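PDB 3BQX: glyoxalase-related enzyme from Fulvimarina pelagi, which is of unknown function but belongs to the vicinal oxygen chelate superfamily, whose members include glyoxalases, dioxygenases and bleomycin resistance proteins. Local coordinates for residues 127-130 / 136-139; 73-78 / 84-89; 25-30 / 121-126; 39-44 / 48-53. All blocks are in the same frame, centred on the assembly; numbering follows the deposited sequence.

Contact 3 opens first, at 25-30, and closes last among the three buried contacts, at 121-126. The long loop between them encloses two shorter ones. Contact 4 closes the hairpin of strands 38-42 and 47-52. Contact 2 then returns helix 83-92 to strand 71-76. These two follow one another in series. Contact 1 comes after all three and closes a short C-terminal loop between 127-130 and 136-139. Contacts 2 and 3 share one sheet, because strands 71-76 and 120-125 are neighbours. Contact 3 also touches contact 4, where Trp29 packs on Met43 and Leu48. All four contacts reach the second subunit.

Contact 1: 127-130 / 136-139; sequences PVWP and SVTF
Val137 meets the other segment through its backbone and one methyl. Its CA lies 3.4 Å from Pro130 O, a CA-H...O contact. CG1 of Val137 stands anti to the backbone N (chi1 174°). This brings it to the edge of the Trp129 indole, near the ring plane, 3.9 Å from CE3 of Trp129. Thr138 makes the one hydrogen bond across. Its N donates to Pro130 O over 3.2 Å, with an N-H...O angle of 160°. The carbonyl of Pro130 thus takes one regular bond and one weak C-H contact. Thr138 O turns back toward the first segment. It lies 3.4 Å from CB of Trp129 and 3.3 Å from CD of Pro130.

Phe139 then covers one face of the indole. Its CA sits over the five-membered ring of Trp129, 4.1 Å from the centroid, as a CH-pi contact. Farther along the same face, CD1 of Phe139 comes within 3.3 Å of CZ2 of Trp129. The ring planes meet obliquely, at 65°.

The second subunit also reaches the indole. Phe40 of that subunit pairs edge-to-face with Trp129, and Val8 of that subunit packs on it. The arrangement is a short C-terminal beta hairpin, strands 131-132 and 135-137, whose flanking residues close over a tryptophan at the dimer interface.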
loop_
_atom_site.group_PDB
_atom_site.type_symbol
_atom_site.label_atom_id
_atom_site.label_comp_id
_atom_site.label_asym_id
_atom_site.label_seq_id
_atom_site.Cartn_x
_atom_site.Cartn_y
_atom_site.Cartn_z
ATOM N N PRO A 127 5.612 2.948 -19.717
ATOM C CA PRO A 127 5.227 4.130 -20.494
ATOM C C PRO A 127 3.743 4.282 -20.826
ATOM O O PRO A 127 3.300 5.366 -21.206
ATOM C CB PRO A 127 6.085 4.000 -21.748
ATOM C CG PRO A 127 6.133 2.525 -21.947
ATOM C CD PRO A 127 6.410 2.023 -20.542
ATOM N N VAL A 128 2.976 3.207 -20.684
ATOM C CA VAL A 128 1.556 3.258 -20.994
ATOM C C VAL A 128 0.737 4.019 -19.952
ATOM O O VAL A 128 -0.278 4.630 -20.286
ATOM C CB VAL A 128 0.980 1.833 -21.159
ATOM C CG1 VAL A 128 -0.487 1.901 -21.540
ATOM C CG2 VAL A 128 1.769 1.079 -22.225
ATOM N N TRP A 129 1.180 3.988 -18.698
ATOM C CA TRP A 129 0.475 4.680 -17.614
ATOM C C TRP A 129 1.081 6.059 -17.344
ATOM O O TRP A 129 2.228 6.178 -16.910
ATOM C CB TRP A 129 0.536 3.853 -16.328
ATOM C CG TRP A 129 -0.158 2.527 -16.391
ATOM C CD1 TRP A 129 -0.565 1.855 -17.510
ATOM C CD2 TRP A 129 -0.461 1.676 -15.280
ATOM N NE1 TRP A 129 -1.098 0.633 -17.161
ATOM C CE2 TRP A 129 -1.045 0.499 -15.799
ATOM C CE3 TRP A 129 -0.295 1.795 -13.892
ATOM C CZ2 TRP A 129 -1.461 -0.554 -14.979
ATOM C CZ3 TRP A 129 -0.712 0.746 -13.076
ATOM C CH2 TRP A 129 -1.288 -0.412 -13.626
ATOM N N PRO A 130 0.308 7.123 -17.590
ATOM C CA PRO A 130 0.785 8.492 -17.370
ATOM C C PRO A 130 1.169 8.805 -15.921
ATOM O O PRO A 130 0.498 8.372 -14.979
ATOM C CB PRO A 130 -0.393 9.346 -17.839
ATOM C CG PRO A 130 -1.037 8.494 -18.883
ATOM C CD PRO A 130 -1.008 7.126 -18.251
ATOM N N SER A 136 0.984 11.249 -9.137
ATOM C CA SER A 136 -0.303 10.834 -9.686
ATOM C C SER A 136 -0.183 9.924 -10.904
ATOM O O SER A 136 -0.002 10.387 -12.034
ATOM C CB SER A 136 -1.153 12.054 -10.049
ATOM O OG SER A 136 -0.567 12.783 -11.117
ATOM N N VAL A 137 -0.277 8.623 -10.656
ATOM C CA VAL A 137 -0.207 7.624 -11.710
ATOM C C VAL A 137 -1.627 7.192 -12.064
ATOM O O VAL A 137 -2.453 6.929 -11.182
ATOM C CB VAL A 137 0.609 6.389 -11.252
ATOM C CG1 VAL A 137 0.560 5.300 -12.310
ATOM C CG2 VAL A 137 2.051 6.802 -10.968
ATOM N N THR A 138 -1.923 7.129 -13.356
ATOM C CA THR A 138 -3.249 6.728 -13.785
ATOM C C THR A 138 -3.187 5.579 -14.777
ATOM O O THR A 138 -2.361 5.575 -15.694
ATOM C CB THR A 138 -4.005 7.904 -14.434
ATOM O OG1 THR A 138 -3.220 8.442 -15.501
ATOM C CG2 THR A 138 -4.264 8.998 -13.414
ATOM N N PHE A 139 -4.047 4.592 -14.571
ATOM C CA PHE A 139 -4.107 3.451 -15.466
ATOM C C PHE A 139 -4.578 3.922 -16.837
ATOM O O PHE A 139 -5.435 4.798 -16.943
ATOM C CB PHE A 139 -5.098 2.407 -14.954
ATOM C CG PHE A 139 -5.341 1.286 -15.926
ATOM C CD1 PHE A 139 -4.525 0.164 -15.929
ATOM C CD2 PHE A 139 -6.355 1.379 -16.881
ATOM C CE1 PHE A 139 -4.708 -0.851 -16.865
ATOM C CE2 PHE A 139 -6.542 0.363 -17.823
ATOM C CZ PHE A 139 -5.715 -0.748 -17.810
#

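Contact 2: 73-78 / 84-89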
loop_
_atom_site.group_PDB
_atom_site.type_symbol
_atom_site.label_atom_id
_atom_site.label_comp_id
_atom_site.label_asym_id
_atom_site.label_seq_id
_atom_site.Cartn_x
_atom_site.Cartn_y
_atom_site.Cartn_z
ATOM N N LEU A 73 4.658 -3.098 -3.547
ATOM C CA LEU A 73 4.424 -1.686 -3.843
ATOM C C LEU A 73 5.294 -1.335 -5.039
ATOM O O LEU A 73 6.475 -1.655 -5.061
ATOM C CB LEU A 73 4.826 -0.806 -2.659
ATOM C CG LEU A 73 4.084 -1.106 -1.358
ATOM C CD1 LEU A 73 4.601 -0.200 -0.265
ATOM C CD2 LEU A 73 2.587 -0.910 -1.556
ATOM N N ALA A 74 4.730 -0.664 -6.034
ATOM C CA ALA A 74 5.506 -0.309 -7.210
ATOM C C ALA A 74 5.806 1.178 -7.262
ATOM O O ALA A 74 4.986 2.002 -6.850
ATOM C CB ALA A 74 4.754 -0.728 -8.473
ATOM N N HIS A 75 7.004 1.503 -7.741
ATOM C CA HIS A 75 7.441 2.880 -7.938
ATOM C C HIS A 75 7.751 2.930 -9.429
ATOM O O HIS A 75 8.601 2.182 -9.908
ATOM C CB HIS A 75 8.708 3.197 -7.134
ATOM C CG HIS A 75 9.241 4.576 -7.377
ATOM N ND1 HIS A 75 10.236 4.852 -8.292
ATOM C CD2 HIS A 75 8.872 5.771 -6.856
ATOM C CE1 HIS A 75 10.457 6.154 -8.324
ATOM N NE2 HIS A 75 9.640 6.735 -7.462
ATOM N N ASN A 76 7.042 3.782 -10.161
ATOM C CA ASN A 76 7.237 3.909 -11.604
ATOM C C ASN A 76 8.130 5.090 -11.971
ATOM O O ASN A 76 7.934 6.206 -11.494
ATOM C CB ASN A 76 5.878 4.041 -12.298
ATOM C CG ASN A 76 5.125 2.724 -12.364
ATOM O OD1 ASN A 76 5.426 1.783 -11.622
ATOM N ND2 ASN A 76 4.134 2.653 -13.248
ATOM N N VAL A 77 9.105 4.831 -12.836
ATOM C CA VAL A 77 10.056 5.855 -13.265
ATOM C C VAL A 77 9.713 6.429 -14.634
ATOM O O VAL A 77 8.948 5.832 -15.391
ATOM C CB VAL A 77 11.489 5.284 -13.281
ATOM C CG1 VAL A 77 11.844 4.771 -11.890
ATOM C CG2 VAL A 77 11.592 4.160 -14.301
ATOM N N ARG A 78 10.300 7.582 -14.958
ATOM C CA ARG A 78 10.012 8.255 -16.222
ATOM C C ARG A 78 10.825 7.819 -17.445
ATOM O O ARG A 78 10.571 8.293 -18.552
ATOM C CB ARG A 78 10.134 9.771 -16.036
ATOM C CG ARG A 78 9.121 10.352 -15.055
ATOM C CD ARG A 78 9.213 11.870 -14.999
ATOM N NE ARG A 78 8.319 12.452 -13.999
ATOM C CZ ARG A 78 6.997 12.529 -14.122
ATOM N NH1 ARG A 78 6.395 12.063 -15.210
ATOM N NH2 ARG A 78 6.275 13.078 -13.154
ATOM N N ALA A 84 17.398 0.402 -13.485
ATOM C CA ALA A 84 18.616 -0.204 -12.959
ATOM C C ALA A 84 19.346 0.642 -11.912
ATOM O O ALA A 84 19.684 0.145 -10.837
ATOM C CB ALA A 84 19.564 -0.545 -14.107
ATOM N N PRO A 85 19.616 1.924 -12.218
ATOM C CA PRO A 85 20.314 2.790 -11.260
ATOM C C PRO A 85 19.609 2.904 -9.909
ATOM O O PRO A 85 20.242 2.790 -8.860
ATOM C CB PRO A 85 20.380 4.128 -11.989
ATOM C CG PRO A 85 20.480 3.717 -13.420
ATOM C CD PRO A 85 19.454 2.608 -13.513
ATOM N N LEU A 86 18.298 3.130 -9.938
ATOM C CA LEU A 86 17.533 3.254 -8.704
ATOM C C LEU A 86 17.621 1.966 -7.892
ATOM O O LEU A 86 17.827 1.999 -6.681
ATOM C CB LEU A 86 16.070 3.593 -9.014
ATOM C CG LEU A 86 15.107 3.625 -7.819
ATOM C CD1 LEU A 86 15.694 4.455 -6.683
ATOM C CD2 LEU A 86 13.766 4.194 -8.260
HETATM N N MSE A 87 17.477 0.825 -8.559
HETATM C CA MSE A 87 17.564 -0.452 -7.867
HETATM C C MSE A 87 18.919 -0.640 -7.188
HETATM O O MSE A 87 18.990 -1.174 -6.084
HETATM C CB MSE A 87 17.300 -1.601 -8.838
HETATM C CG MSE A 87 15.827 -1.771 -9.169
HETATM SE SE MSE A 87 15.507 -3.149 -10.474
HETATM C CE MSE A 87 16.190 -4.682 -9.509
ATOM N N GLU A 88 19.988 -0.205 -7.852
ATOM C CA GLU A 88 21.324 -0.318 -7.274
ATOM C C GLU A 88 21.401 0.517 -6.000
ATOM O O GLU A 88 22.001 0.100 -5.010
ATOM C CB GLU A 88 22.389 0.171 -8.261
ATOM C CG GLU A 88 22.460 -0.614 -9.560
ATOM C CD GLU A 88 23.604 -0.164 -10.448
ATOM O OE1 GLU A 88 23.741 1.058 -10.676
ATOM O OE2 GLU A 88 24.366 -1.033 -10.925
ATOM N N ARG A 89 20.787 1.699 -6.032
ATOM C CA ARG A 89 20.785 2.588 -4.878
ATOM C C ARG A 89 19.999 1.971 -3.723
ATOM O O ARG A 89 20.386 2.096 -2.562
ATOM C CB ARG A 89 20.191 3.954 -5.251
ATOM C CG ARG A 89 21.024 4.738 -6.265
ATOM C CD ARG A 89 20.687 6.228 -6.252
ATOM N NE ARG A 89 19.397 6.537 -6.866
ATOM C CZ ARG A 89 19.171 6.541 -8.177
ATOM N NH1 ARG A 89 20.151 6.252 -9.026
ATOM N NH2 ARG A 89 17.967 6.846 -8.641
#
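A beta-alpha-beta-beta-beta module of the vicinal oxygen chelate fold holds this contact: strand 71-76, helix 83-92, then strands 96-102, 109-114 and 120-125. The crossover through the helix joins parallel strands 71-76 and 96-102, at opposite edges of the chain's own sheet. His75 and Val77 of segment 73-78 meet Leu86 of the helix. The backbones stay well apart. The nearest CA atoms, those of Val77 and Leu86, are 9.1 Å from each other, so side chains alone bridge the gap.

One methyl does all the touching from the helix. Leu86 holds CG anti to its backbone N (chi1 174°), which extends the side chain toward the strand. Its CD2 lies 3.6 Å from ND1 of His75 and 3.8 Å from CE1 of His75. The methyl approaches the imidazole obliquely, on the ND1-CE1 side. The same CD2 is 4.1 Å from CG1 of Val77. The Leu86 side chain lies across that of His75 and runs antiparallel to that of Val77.

Strand 71-76 is not an outer edge in the dimer. Leu73 and Ala74 pair with a strand of the second subunit, so the sheet continues into the other chain. Phe27 also meets the His75 ring, with planes at about 60°.

NE2 of His75 hydrogen-bonds to Leu3 O of the second subunit. A carbonyl can only accept, so NE2 is the donor. This bond probably fixes the ring's rotation, while the Leu86 methyl offers buried ND1 only van der Waals contact.

Contact 3: 25-30 / 121-126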
loop_
_atom_site.group_PDB
_atom_site.type_symbol
_atom_site.label_atom_id
_atom_site.label_comp_id
_atom_site.label_asym_id
_atom_site.label_seq_id
_atom_site.Cartn_x
_atom_site.Cartn_y
_atom_site.Cartn_z
ATOM N N GLU A 25 18.242 7.061 2.097
ATOM C CA GLU A 25 19.428 6.942 1.254
ATOM C C GLU A 25 19.179 6.136 -0.016
ATOM O O GLU A 25 19.852 6.338 -1.030
ATOM C CB GLU A 25 20.574 6.310 2.046
ATOM C CG GLU A 25 21.077 7.174 3.192
ATOM C CD GLU A 25 22.181 6.503 3.988
ATOM O OE1 GLU A 25 23.188 6.091 3.376
ATOM O OE2 GLU A 25 22.043 6.393 5.226
ATOM N N GLY A 26 18.215 5.223 0.042
ATOM C CA GLY A 26 17.901 4.410 -1.119
ATOM C C GLY A 26 16.969 5.128 -2.077
ATOM O O GLY A 26 17.329 5.386 -3.224
ATOM N N PHE A 27 15.769 5.467 -1.611
ATOM C CA PHE A 27 14.801 6.160 -2.458
ATOM C C PHE A 27 15.020 7.667 -2.545
ATOM O O PHE A 27 14.567 8.307 -3.492
ATOM C CB PHE A 27 13.372 5.911 -1.962
ATOM C CG PHE A 27 12.692 4.728 -2.601
ATOM C CD1 PHE A 27 12.280 3.648 -1.828
ATOM C CD2 PHE A 27 12.436 4.709 -3.969
ATOM C CE1 PHE A 27 11.620 2.565 -2.409
ATOM C CE2 PHE A 27 11.776 3.634 -4.563
ATOM C CZ PHE A 27 11.366 2.559 -3.777
ATOM N N GLY A 28 15.707 8.230 -1.555
ATOM C CA GLY A 28 15.947 9.662 -1.552
ATOM C C GLY A 28 14.760 10.429 -0.994
ATOM O O GLY A 28 14.588 11.614 -1.277
ATOM N N TRP A 29 13.940 9.753 -0.197
ATOM C CA TRP A 29 12.762 10.384 0.389
ATOM C C TRP A 29 13.053 10.977 1.760
ATOM O O TRP A 29 13.922 10.502 2.490
ATOM C CB TRP A 29 11.623 9.368 0.492
ATOM C CG TRP A 29 11.256 8.763 -0.826
ATOM C CD1 TRP A 29 11.579 9.239 -2.064
ATOM C CD2 TRP A 29 10.462 7.586 -1.047
ATOM N NE1 TRP A 29 11.038 8.439 -3.041
ATOM C CE2 TRP A 29 10.349 7.416 -2.445
ATOM C CE3 TRP A 29 9.837 6.659 -0.200
ATOM C CZ2 TRP A 29 9.641 6.358 -3.017
ATOM C CZ3 TRP A 29 9.127 5.602 -0.774
ATOM C CH2 TRP A 29 9.039 5.463 -2.167
ATOM N N ALA A 30 12.323 12.030 2.103
ATOM C CA ALA A 30 12.507 12.685 3.386
ATOM C C ALA A 30 11.212 12.610 4.179
ATOM O O ALA A 30 10.125 12.770 3.631
ATOM C CB ALA A 30 12.924 14.135 3.180
ATOM N N TRP A 121 9.259 -4.170 -3.157
ATOM C CA TRP A 121 9.099 -3.005 -4.004
ATOM C C TRP A 121 9.400 -3.366 -5.443
ATOM O O TRP A 121 10.395 -4.038 -5.732
ATOM C CB TRP A 121 10.054 -1.877 -3.599
ATOM C CG TRP A 121 9.595 -1.083 -2.440
ATOM C CD1 TRP A 121 9.845 -1.332 -1.125
ATOM C CD2 TRP A 121 8.755 0.076 -2.480
ATOM N NE1 TRP A 121 9.210 -0.399 -0.333
ATOM C CE2 TRP A 121 8.537 0.476 -1.144
ATOM C CE3 TRP A 121 8.168 0.817 -3.516
ATOM C CZ2 TRP A 121 7.753 1.584 -0.813
ATOM C CZ3 TRP A 121 7.382 1.924 -3.180
ATOM C CH2 TRP A 121 7.187 2.293 -1.843
ATOM N N GLU A 122 8.533 -2.942 -6.351
ATOM C CA GLU A 122 8.769 -3.154 -7.764
ATOM C C GLU A 122 9.240 -1.810 -8.300
ATOM O O GLU A 122 8.626 -0.784 -8.013
ATOM C CB GLU A 122 7.490 -3.553 -8.505
ATOM C CG GLU A 122 7.674 -3.562 -10.028
ATOM C CD GLU A 122 6.410 -3.919 -10.773
ATOM O OE1 GLU A 122 5.318 -3.765 -10.190
ATOM O OE2 GLU A 122 6.507 -4.334 -11.951
ATOM N N ILE A 123 10.351 -1.802 -9.031
ATOM C CA ILE A 123 10.836 -0.576 -9.644
ATOM C C ILE A 123 10.530 -0.835 -11.106
ATOM O O ILE A 123 11.065 -1.768 -11.705
ATOM C CB ILE A 123 12.344 -0.367 -9.431
ATOM C CG1 ILE A 123 12.657 -0.358 -7.929
ATOM C CG2 ILE A 123 12.778 0.938 -10.075
ATOM C CD1 ILE A 123 11.857 0.653 -7.122
ATOM N N ALA A 124 9.664 -0.017 -11.682
ATOM C CA ALA A 124 9.245 -0.253 -13.048
ATOM C C ALA A 124 9.152 0.944 -13.964
ATOM O O ALA A 124 8.933 2.074 -13.529
ATOM C CB ALA A 124 7.887 -0.961 -13.033
ATOM N N PHE A 125 9.324 0.661 -15.250
ATOM C CA PHE A 125 9.175 1.652 -16.298
ATOM C C PHE A 125 7.998 1.129 -17.118
ATOM O O PHE A 125 8.105 0.085 -17.759
ATOM C CB PHE A 125 10.419 1.737 -17.186
ATOM C CG PHE A 125 10.206 2.548 -18.435
ATOM C CD1 PHE A 125 9.853 3.892 -18.357
ATOM C CD2 PHE A 125 10.323 1.959 -19.690
ATOM C CE1 PHE A 125 9.614 4.639 -19.512
ATOM C CE2 PHE A 125 10.087 2.695 -20.851
ATOM C CZ PHE A 125 9.732 4.036 -20.763
ATOM N N ASN A 126 6.867 1.822 -17.050
ATOM C CA ASN A 126 5.674 1.438 -17.797
ATOM C C ASN A 126 5.169 2.706 -18.475
ATOM O O ASN A 126 4.381 3.460 -17.905
ATOM C CB ASN A 126 4.595 0.892 -16.860
ATOM C CG ASN A 126 3.435 0.277 -17.614
ATOM O OD1 ASN A 126 3.058 0.751 -18.687
ATOM N ND2 ASN A 126 2.855 -0.778 -17.055
#
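Two aromatic edges come down on the same face of one indole: Phe27 and Trp29 both point at Trp121. Phe27 sits nearer the middle. Its CE1 stands 3.8 Å above the plane of the Trp121 ring, over its centre. CZ of Phe27 lies 3.7 Å from CE3 of Trp121. The pair is T-shaped, with planes at 63° and the edge of Phe27 toward the indole face. Trp29 comes in farther out, as an offset edge-to-face partner with planes at 70°. Its CH2 is 3.7 Å from CH2 of Trp121.

The two incoming side chains also pack on each other. CB of Phe27 stands 3.3 Å above the plane of the Trp29 ring, over its centre, and CZ2 of Trp29 lies over the rim of one face of the phenyl. The chi1 of Phe27 is -92°, some way from a staggered position. At this torsion the phenyl tip reaches both Trp121 and Ile123. CD1 of Ile123 meets the phenyl obliquely, 3.9 Å from CZ of Phe27. Gly28, with positive phi, is the first residue to leave the helical conformation. The turn probably helps bring both rings to the strand.

NE1 of Trp121 hydrogen-bonds to Tyr23 OH, and NE1 of Trp29 makes a weak hydrogen bond to Leu3 O of the second subunit. Leu90 of helix 83-92 packs on both Phe27 and Ile123.

The result is a buried aromatic cluster that joins the C-terminal part of helix 16-26 and the loop after it to strand 120-125, on a four-stranded mixed sheet of the vicinal oxygen chelate fold.

Contact 4: 39-44 / 48-53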
loop_
_atom_site.group_PDB
_atom_site.type_symbol
_atom_site.label_atom_id
_atom_site.label_comp_id
_atom_site.label_asym_id
_atom_site.label_seq_id
_atom_site.Cartn_x
_atom_site.Cartn_y
_atom_site.Cartn_z
ATOM N N ILE A 39 7.473 6.738 11.362
ATOM C CA ILE A 39 7.945 7.723 10.400
ATOM C C ILE A 39 6.884 7.857 9.315
ATOM O O ILE A 39 6.346 6.853 8.843
ATOM C CB ILE A 39 9.277 7.308 9.736
ATOM C CG1 ILE A 39 10.379 7.230 10.795
ATOM C CG2 ILE A 39 9.648 8.308 8.646
ATOM C CD1 ILE A 39 11.714 6.747 10.265
ATOM N N PHE A 40 6.566 9.095 8.948
ATOM C CA PHE A 40 5.596 9.363 7.891
ATOM C C PHE A 40 6.283 10.077 6.738
ATOM O O PHE A 40 7.083 10.995 6.956
ATOM C CB PHE A 40 4.463 10.294 8.355
ATOM C CG PHE A 40 3.520 9.691 9.362
ATOM C CD1 PHE A 40 2.984 8.426 9.180
ATOM C CD2 PHE A 40 3.121 10.428 10.470
ATOM C CE1 PHE A 40 2.059 7.902 10.089
ATOM C CE2 PHE A 40 2.198 9.912 11.381
ATOM C CZ PHE A 40 1.668 8.647 11.186
ATOM N N TYR A 41 5.971 9.657 5.516
ATOM C CA TYR A 41 6.502 10.289 4.313
ATOM C C TYR A 41 5.289 10.754 3.507
ATOM O O TYR A 41 4.343 9.989 3.319
ATOM C CB TYR A 41 7.288 9.290 3.453
ATOM C CG TYR A 41 8.478 8.635 4.125
ATOM C CD1 TYR A 41 9.750 9.207 4.054
ATOM C CD2 TYR A 41 8.331 7.443 4.824
ATOM C CE1 TYR A 41 10.847 8.597 4.666
ATOM C CE2 TYR A 41 9.414 6.829 5.439
ATOM C CZ TYR A 41 10.669 7.411 5.356
ATOM O OH TYR A 41 11.730 6.809 5.988
ATOM N N GLN A 42 5.293 12.002 3.045
ATOM C CA GLN A 42 4.181 12.488 2.239
ATOM C C GLN A 42 4.367 11.994 0.811
ATOM O O GLN A 42 5.381 12.289 0.172
ATOM C CB GLN A 42 4.120 14.017 2.245
ATOM C CG GLN A 42 2.950 14.561 1.418
ATOM C CD GLN A 42 1.599 14.159 1.981
ATOM O OE1 GLN A 42 1.265 14.507 3.108
ATOM N NE2 GLN A 42 0.821 13.412 1.201
HETATM N N MSE A 43 3.390 11.246 0.311
HETATM C CA MSE A 43 3.465 10.695 -1.033
HETATM C C MSE A 43 2.503 11.373 -2.007
HETATM O O MSE A 43 1.955 12.443 -1.719
HETATM C CB MSE A 43 3.198 9.189 -0.982
HETATM C CG MSE A 43 4.034 8.466 0.103
HETATM SE SE MSE A 43 5.971 8.483 -0.097
HETATM C CE MSE A 43 6.059 7.199 -1.512
ATOM N N ASN A 44 2.289 10.737 -3.156
ATOM C CA ASN A 44 1.424 11.254 -4.216
ATOM C C ASN A 44 -0.060 11.014 -3.968
ATOM O O ASN A 44 -0.701 10.221 -4.657
ATOM C CB ASN A 44 1.836 10.637 -5.562
ATOM C CG ASN A 44 1.928 9.116 -5.507
ATOM O OD1 ASN A 44 2.576 8.562 -4.623
ATOM N ND2 ASN A 44 1.289 8.444 -6.453
ATOM N N LEU A 48 2.849 7.451 3.488
ATOM C CA LEU A 48 3.480 6.156 3.702
ATOM C C LEU A 48 4.007 6.202 5.130
ATOM O O LEU A 48 4.719 7.139 5.504
ATOM C CB LEU A 48 4.652 5.932 2.732
ATOM C CG LEU A 48 5.558 4.732 3.066
ATOM C CD1 LEU A 48 4.796 3.430 2.859
ATOM C CD2 LEU A 48 6.795 4.749 2.177
ATOM N N ALA A 49 3.636 5.215 5.935
ATOM C CA ALA A 49 4.091 5.155 7.313
ATOM C C ALA A 49 4.854 3.873 7.566
ATOM O O ALA A 49 4.487 2.820 7.048
ATOM C CB ALA A 49 2.902 5.224 8.259
ATOM N N THR A 50 5.936 3.974 8.335
ATOM C CA THR A 50 6.720 2.803 8.738
ATOM C C THR A 50 6.653 2.856 10.265
ATOM O O THR A 50 7.247 3.727 10.899
ATOM C CB THR A 50 8.174 2.869 8.226
ATOM O OG1 THR A 50 8.815 4.058 8.707
ATOM C CG2 THR A 50 8.191 2.868 6.713
ATOM N N TRP A 51 5.890 1.926 10.833
ATOM C CA TRP A 51 5.612 1.852 12.263
ATOM C C TRP A 51 6.201 0.584 12.872
ATOM O O TRP A 51 6.093 -0.483 12.276
ATOM C CB TRP A 51 4.090 1.830 12.412
ATOM C CG TRP A 51 3.516 2.249 13.709
ATOM C CD1 TRP A 51 4.171 2.813 14.768
ATOM C CD2 TRP A 51 2.127 2.233 14.056
ATOM N NE1 TRP A 51 3.267 3.158 15.749
ATOM C CE2 TRP A 51 2.008 2.812 15.336
ATOM C CE3 TRP A 51 0.969 1.787 13.402
ATOM C CZ2 TRP A 51 0.777 2.961 15.980
ATOM C CZ3 TRP A 51 -0.258 1.938 14.044
ATOM C CH2 TRP A 51 -0.342 2.522 15.319
ATOM N N LEU A 52 6.818 0.690 14.051
ATOM C CA LEU A 52 7.363 -0.504 14.695
ATOM C C LEU A 52 6.226 -1.517 14.808
ATOM O O LEU A 52 5.129 -1.174 15.242
ATOM C CB LEU A 52 7.903 -0.173 16.089
ATOM C CG LEU A 52 9.182 0.667 16.106
ATOM C CD1 LEU A 52 9.575 0.969 17.543
ATOM C CD2 LEU A 52 10.296 -0.084 15.390
ATOM N N VAL A 53 6.499 -2.760 14.422
ATOM C CA VAL A 53 5.488 -3.816 14.437
ATOM C C VAL A 53 4.725 -3.972 15.748
ATOM O O VAL A 53 3.511 -4.163 15.734
ATOM C CB VAL A 53 6.101 -5.182 14.072
ATOM C CG1 VAL A 53 4.994 -6.212 13.877
ATOM C CG2 VAL A 53 6.935 -5.060 12.819
HETATM O O HOH W 1 11.265 4.473 7.344
#
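Ile39 and Thr50 bond to each other in both directions. Ile39 N gives to Thr50 O over 3.1 Å. Thr50 N returns to Ile39 O at 3.0 Å. The next hydrogen-bonded pair is shorter: Tyr41 N to Leu48 O at 2.8 Å, and Leu48 N to Tyr41 O at 2.9 Å.

Phe40 and Ala49 form the non-hydrogen-bonded pair between them. Their backbones bond outward instead, Phe40 to Val32 and Phe33, and Ala49 to Ile9 and Leu11. CB of Ala49 meets the edge of the Phe40 ring, 3.3 Å from CD1 of Phe40.

On the opposite face, a water joins two hydroxyls. It is 2.7 Å from OH of Tyr41 and 2.8 Å from OG1 of Thr50, and lies in the plane of the tyrosine ring. CB of Leu48 packs against CG of Met43, and its CD2 lies beside the Tyr41 ring.

Both ends of the Gln42 amide are bonded. NE2 of Gln42 gives an almost straight bond to Met43 O at 3.3 Å. It also bonds Val137 O of the second subunit, while OE1 accepts from Phe139 N of that subunit. The arrangement is an antiparallel beta hairpin, strands 38-42 and 47-52, at the centre of a four-stranded mixed sheet.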